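Local coordinates for protein trans-4-hydroxy-L-proline dehydratase (PDB 6VXC) that catalyses, as a glycyl radical enzyme, the dehydration of trans-4-hydroxy-L-proline to (S)-1-pyrroline-5-carboxylate in the anaerobic breakdown of hydroxyproline, at residues S71-I76 / C228-I233; I288-E293 / C541-T546. One frame throughout, in Å; residues are numbered along the deposited sequence.

Contact 1 of 2, residues S71-I76 / C228-I233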
# COMPACT_ATOMS: atom_id res chain seq x y z
N SER A 71 -0.88 1.17 -27.12
CA SER A 71 0.43 1.59 -26.62
C SER A 71 1.07 0.48 -25.78
O SER A 71 2.27 0.23 -25.89
CB SER A 71 0.29 2.87 -25.80
OG SER A 71 -0.19 3.92 -26.61
N PHE A 72 0.29 -0.17 -24.92
CA PHE A 72 0.81 -1.29 -24.15
C PHE A 72 1.29 -2.40 -25.08
O PHE A 72 2.38 -2.96 -24.88
CB PHE A 72 -0.27 -1.83 -23.21
CG PHE A 72 0.18 -3.02 -22.39
CD1 PHE A 72 1.13 -2.87 -21.39
CD2 PHE A 72 -0.38 -4.27 -22.60
CE1 PHE A 72 1.54 -3.96 -20.62
CE2 PHE A 72 0.02 -5.37 -21.83
CZ PHE A 72 0.98 -5.21 -20.84
N LYS A 73 0.49 -2.74 -26.09
CA LYS A 73 0.89 -3.79 -27.02
C LYS A 73 2.17 -3.42 -27.75
O LYS A 73 3.05 -4.27 -27.93
CB LYS A 73 -0.23 -4.07 -28.02
CG LYS A 73 0.09 -5.24 -28.95
CD LYS A 73 -1.07 -5.51 -29.88
CE LYS A 73 -0.75 -6.55 -30.92
NZ LYS A 73 -1.66 -6.38 -32.08
N HIS A 74 2.28 -2.18 -28.21
CA HIS A 74 3.51 -1.75 -28.85
C HIS A 74 4.69 -1.89 -27.90
O HIS A 74 5.76 -2.34 -28.30
CB HIS A 74 3.37 -0.30 -29.32
CG HIS A 74 4.56 0.19 -30.07
ND1 HIS A 74 4.83 -0.21 -31.36
CD2 HIS A 74 5.56 1.02 -29.71
CE1 HIS A 74 5.95 0.37 -31.77
NE2 HIS A 74 6.41 1.12 -30.78
N TYR A 75 4.50 -1.50 -26.64
CA TYR A 75 5.56 -1.65 -25.65
C TYR A 75 5.93 -3.12 -25.47
O TYR A 75 7.11 -3.48 -25.45
CB TYR A 75 5.12 -1.00 -24.34
CG TYR A 75 5.90 -1.43 -23.12
CD1 TYR A 75 7.21 -1.03 -22.92
CD2 TYR A 75 5.30 -2.23 -22.15
CE1 TYR A 75 7.91 -1.43 -21.80
CE2 TYR A 75 6.00 -2.63 -21.02
CZ TYR A 75 7.30 -2.22 -20.86
OH TYR A 75 8.01 -2.61 -19.75
N ILE A 76 4.93 -4.00 -25.34
CA ILE A 76 5.22 -5.42 -25.14
C ILE A 76 5.93 -6.01 -26.37
O ILE A 76 6.85 -6.82 -26.24
CB ILE A 76 3.92 -6.19 -24.81
CG1 ILE A 76 3.38 -5.77 -23.44
CG2 ILE A 76 4.16 -7.71 -24.86
CD1 ILE A 76 4.31 -6.09 -22.31
N CYS A 228 -5.42 -8.42 -24.36
CA CYS A 228 -5.25 -9.88 -24.38
C CYS A 228 -4.19 -10.29 -25.40
O CYS A 228 -3.32 -11.12 -25.10
CB CYS A 228 -6.57 -10.58 -24.71
SG CYS A 228 -7.87 -10.50 -23.45
N ASP A 229 -4.26 -9.73 -26.61
CA ASP A 229 -3.25 -10.02 -27.62
C ASP A 229 -1.86 -9.67 -27.12
O ASP A 229 -0.88 -10.36 -27.44
CB ASP A 229 -3.53 -9.24 -28.92
CG ASP A 229 -4.77 -9.71 -29.64
OD1 ASP A 229 -5.13 -10.90 -29.50
OD2 ASP A 229 -5.36 -8.89 -30.37
N ALA A 230 -1.73 -8.57 -26.39
CA ALA A 230 -0.42 -8.20 -25.86
C ALA A 230 0.11 -9.26 -24.91
O ALA A 230 1.29 -9.60 -24.94
CB ALA A 230 -0.50 -6.83 -25.19
N MET A 231 -0.75 -9.80 -24.04
CA MET A 231 -0.27 -10.83 -23.12
C MET A 231 0.16 -12.08 -23.88
O MET A 231 1.18 -12.70 -23.54
CB MET A 231 -1.33 -11.16 -22.07
CG MET A 231 -1.64 -10.00 -21.12
SD MET A 231 -0.21 -9.40 -20.22
CE MET A 231 0.14 -10.78 -19.14
N VAL A 232 -0.57 -12.44 -24.93
CA VAL A 232 -0.17 -13.58 -25.76
C VAL A 232 1.22 -13.36 -26.34
O VAL A 232 2.06 -14.27 -26.33
CB VAL A 232 -1.23 -13.85 -26.84
CG1 VAL A 232 -0.73 -14.90 -27.84
CG2 VAL A 232 -2.52 -14.31 -26.20
N ILE A 233 1.48 -12.15 -26.82
CA ILE A 233 2.79 -11.83 -27.38
C ILE A 233 3.87 -11.89 -26.31
O ILE A 233 5.01 -12.29 -26.58
CB ILE A 233 2.73 -10.46 -28.07
CG1 ILE A 233 1.92 -10.56 -29.37
CG2 ILE A 233 4.12 -9.89 -28.28
CD1 ILE A 233 1.44 -9.23 -29.87
O HOH W 1 -4.48 -6.53 -31.20
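Ala230 fits into a hollow on helix 64-78 formed by Phe72, Lys73 and Ile76. This is near-parallel helix packing that joins helix 64-78 to the long helix 214-248 in the pyruvate formate lyase-like region, away from the active-site residues. The two segments run with 7° between their directions and axes 8.9 Å apart, and the small methyl lets the backbones meet closely: Lys73 CA and Ala230 CA are 4.7 Å apart. Phe72 sets its CD2-CE2 side against Ala230, CD2 lying 3.6 Å from Ala230 CB in an oblique approach, while Met231 SD reaches the ring edge near its plane. CG1 of Ile76, a full turn further on in the same helix, lies over one ring face, toward its rim. The other branch of Ile76, CG2, is turned to helix 214-248, where it packs 3.4 Å from the backbone Ala230 O and more loosely against Ile233 CG2.

Lys73 bridges the apolar and polar parts. With CG anti to the backbone N (chi1 -176°) and the chain extended beyond it, its methylenes run past Ala230 and cross Ile233 at about a right angle, Lys73 CE lying 3.6 Å from Ile233 CD1.

The polar link goes through water. Lys73 NZ donates to a water at 3.0 Å, which in turn donates to Asp229 OD2 at 2.7 Å. Asp229 OD1 is taken by a salt bridge to Lys196 of helix 192-205, so the carboxylate has one lysine in direct contact and a second through the water, which would probably favour its charged form. No direct hydrogen bond joins the two segments: close alanine packing holds the buried side together, and opposite charges face each other across a water at the partly exposed side.

Contact 2 of 2, residues I288-E293 / C541-T546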
# COMPACT_ATOMS: atom_id res chain seq x y z
N ILE A 288 3.85 -8.26 -14.08
CA ILE A 288 4.65 -7.40 -14.96
C ILE A 288 3.74 -6.58 -15.85
O ILE A 288 3.99 -5.40 -16.11
CB ILE A 288 5.62 -8.25 -15.79
CG1 ILE A 288 6.66 -8.92 -14.89
CG2 ILE A 288 6.32 -7.40 -16.86
CD1 ILE A 288 7.50 -7.93 -14.14
N GLY A 289 2.68 -7.19 -16.36
CA GLY A 289 1.75 -6.51 -17.23
C GLY A 289 1.06 -5.32 -16.59
O GLY A 289 1.13 -4.21 -17.12
N VAL A 290 0.38 -5.54 -15.46
CA VAL A 290 -0.44 -4.45 -14.91
C VAL A 290 0.42 -3.35 -14.33
O VAL A 290 0.02 -2.18 -14.32
CB VAL A 290 -1.46 -4.97 -13.88
CG1 VAL A 290 -2.45 -5.93 -14.57
CG2 VAL A 290 -0.75 -5.63 -12.66
N THR A 291 1.62 -3.67 -13.87
CA THR A 291 2.48 -2.63 -13.31
C THR A 291 3.32 -1.93 -14.37
O THR A 291 3.99 -0.95 -14.05
CB THR A 291 3.39 -3.18 -12.20
OG1 THR A 291 4.28 -4.16 -12.72
CG2 THR A 291 2.55 -3.78 -11.07
N THR A 292 3.33 -2.41 -15.61
CA THR A 292 3.88 -1.60 -16.69
C THR A 292 2.81 -0.94 -17.54
O THR A 292 3.12 0.03 -18.24
CB THR A 292 4.84 -2.42 -17.58
OG1 THR A 292 4.19 -3.58 -18.09
CG2 THR A 292 6.12 -2.79 -16.82
N GLU A 293 1.57 -1.43 -17.50
CA GLU A 293 0.45 -0.68 -18.07
C GLU A 293 0.34 0.71 -17.44
O GLU A 293 0.22 1.71 -18.14
CB GLU A 293 -0.85 -1.49 -17.86
CG GLU A 293 -2.13 -0.74 -18.20
CD GLU A 293 -3.41 -1.62 -18.18
OE1 GLU A 293 -3.72 -2.24 -17.14
OE2 GLU A 293 -4.11 -1.67 -19.23
N CYS A 541 -7.44 1.32 -17.99
CA CYS A 541 -6.50 0.21 -17.86
C CYS A 541 -7.14 -1.05 -18.42
O CYS A 541 -7.62 -1.90 -17.67
CB CYS A 541 -6.06 0.04 -16.39
SG CYS A 541 -7.43 0.10 -15.19
N PRO A 542 -7.16 -1.20 -19.75
CA PRO A 542 -7.80 -2.39 -20.34
C PRO A 542 -7.19 -3.70 -19.87
O PRO A 542 -7.93 -4.68 -19.72
CB PRO A 542 -7.59 -2.21 -21.85
CG PRO A 542 -7.06 -0.85 -22.05
CD PRO A 542 -6.51 -0.34 -20.75
N LEU A 543 -5.88 -3.77 -19.62
CA LEU A 543 -5.34 -5.04 -19.15
C LEU A 543 -5.92 -5.39 -17.79
O LEU A 543 -6.50 -6.46 -17.61
CB LEU A 543 -3.81 -5.03 -19.12
CG LEU A 543 -3.16 -6.31 -18.56
CD1 LEU A 543 -3.56 -7.53 -19.41
CD2 LEU A 543 -1.62 -6.21 -18.48
N MET A 544 -5.83 -4.48 -16.82
CA MET A 544 -6.40 -4.79 -15.51
C MET A 544 -7.88 -5.17 -15.62
O MET A 544 -8.35 -6.08 -14.92
CB MET A 544 -6.22 -3.62 -14.54
CG MET A 544 -6.78 -3.89 -13.14
SD MET A 544 -5.76 -5.06 -12.21
CE MET A 544 -4.33 -4.03 -11.91
N SER A 545 -8.62 -4.50 -16.51
CA SER A 545 -10.05 -4.79 -16.63
C SER A 545 -10.32 -6.23 -17.02
O SER A 545 -11.35 -6.79 -16.64
CB SER A 545 -10.69 -3.83 -17.63
OG SER A 545 -10.53 -2.48 -17.21
N THR A 546 -9.42 -6.86 -17.79
CA THR A 546 -9.70 -8.22 -18.26
C THR A 546 -9.76 -9.23 -17.12
O THR A 546 -10.38 -10.28 -17.28
CB THR A 546 -8.64 -8.69 -19.27
OG1 THR A 546 -7.36 -8.77 -18.62
CG2 THR A 546 -8.57 -7.75 -20.51
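Glu293 points its carboxylate at the start of helix 542-546 and grips two successive backbone N-H groups, one with each oxygen. OE2 of Glu293 accepts from Leu543 N at 2.8 Å, met on the syn side but 18° out of the carboxylate plane; Glu293 OE1 uses its syn lone pair for Met544 N at 3.1 Å. Both bonds are bent only moderately from straight. The fork fixes the rotation of the carboxylate, and CB of Cys541, the N-cap residue, packs 3.4 Å from Glu293 OE1. The group gets there because CG lies anti to the backbone N (chi1 171°) and the chain stays extended. A helix start would probably stabilise the negative charge.

Glu293 and Leu543 pass each other at a slant, the carboxylate lying against Leu543 CB. Further out, Leu543 CD2 presses on bare backbone, 3.4 Å from Gly289 C, a close fit made possible by the glycine. Val290 crosses Leu543 at about a right angle, and its CG1 lies 4.0 Å from Leu543 CD2. Met544, bent at chi2 and chi3, brings its CE methyl to Val290 CB at 3.6 Å.

The C-terminal end of helix 276-293 thus meets the beginning of a short helix; the segments 288-293 and 542-546 run at 144° to each other, closer to antiparallel than to perpendicular. Helix 64-78 and helix 214-248 both pack on this short helix, setting Ala69 and Ala223 against Pro542, and Phe192 of helix 192-205 packs on Leu543 and Thr546.

Overall arrangement
Contact 2 is wholly buried and lies about 18 Å from the centre of the chain, whereas the partly buried contact 1 lies about 27 Å out; their own centres are about 10 Å apart. No helix is shared, but Phe72 and Leu543 join them: Phe72 CZ packs 3.7 Å from Leu543 CD2, and Met231 CG lies 3.6 Å from Leu543 CD1. Tyr75 also touches Thr292, so four helices form one continuous packed group. Their chemistry differs in keeping with their depth. At 71-76 / 228-233 the polar link is indirect and water-mediated, whereas at 288-293 / 541-546 a buried carboxylate bonds directly to backbone amides.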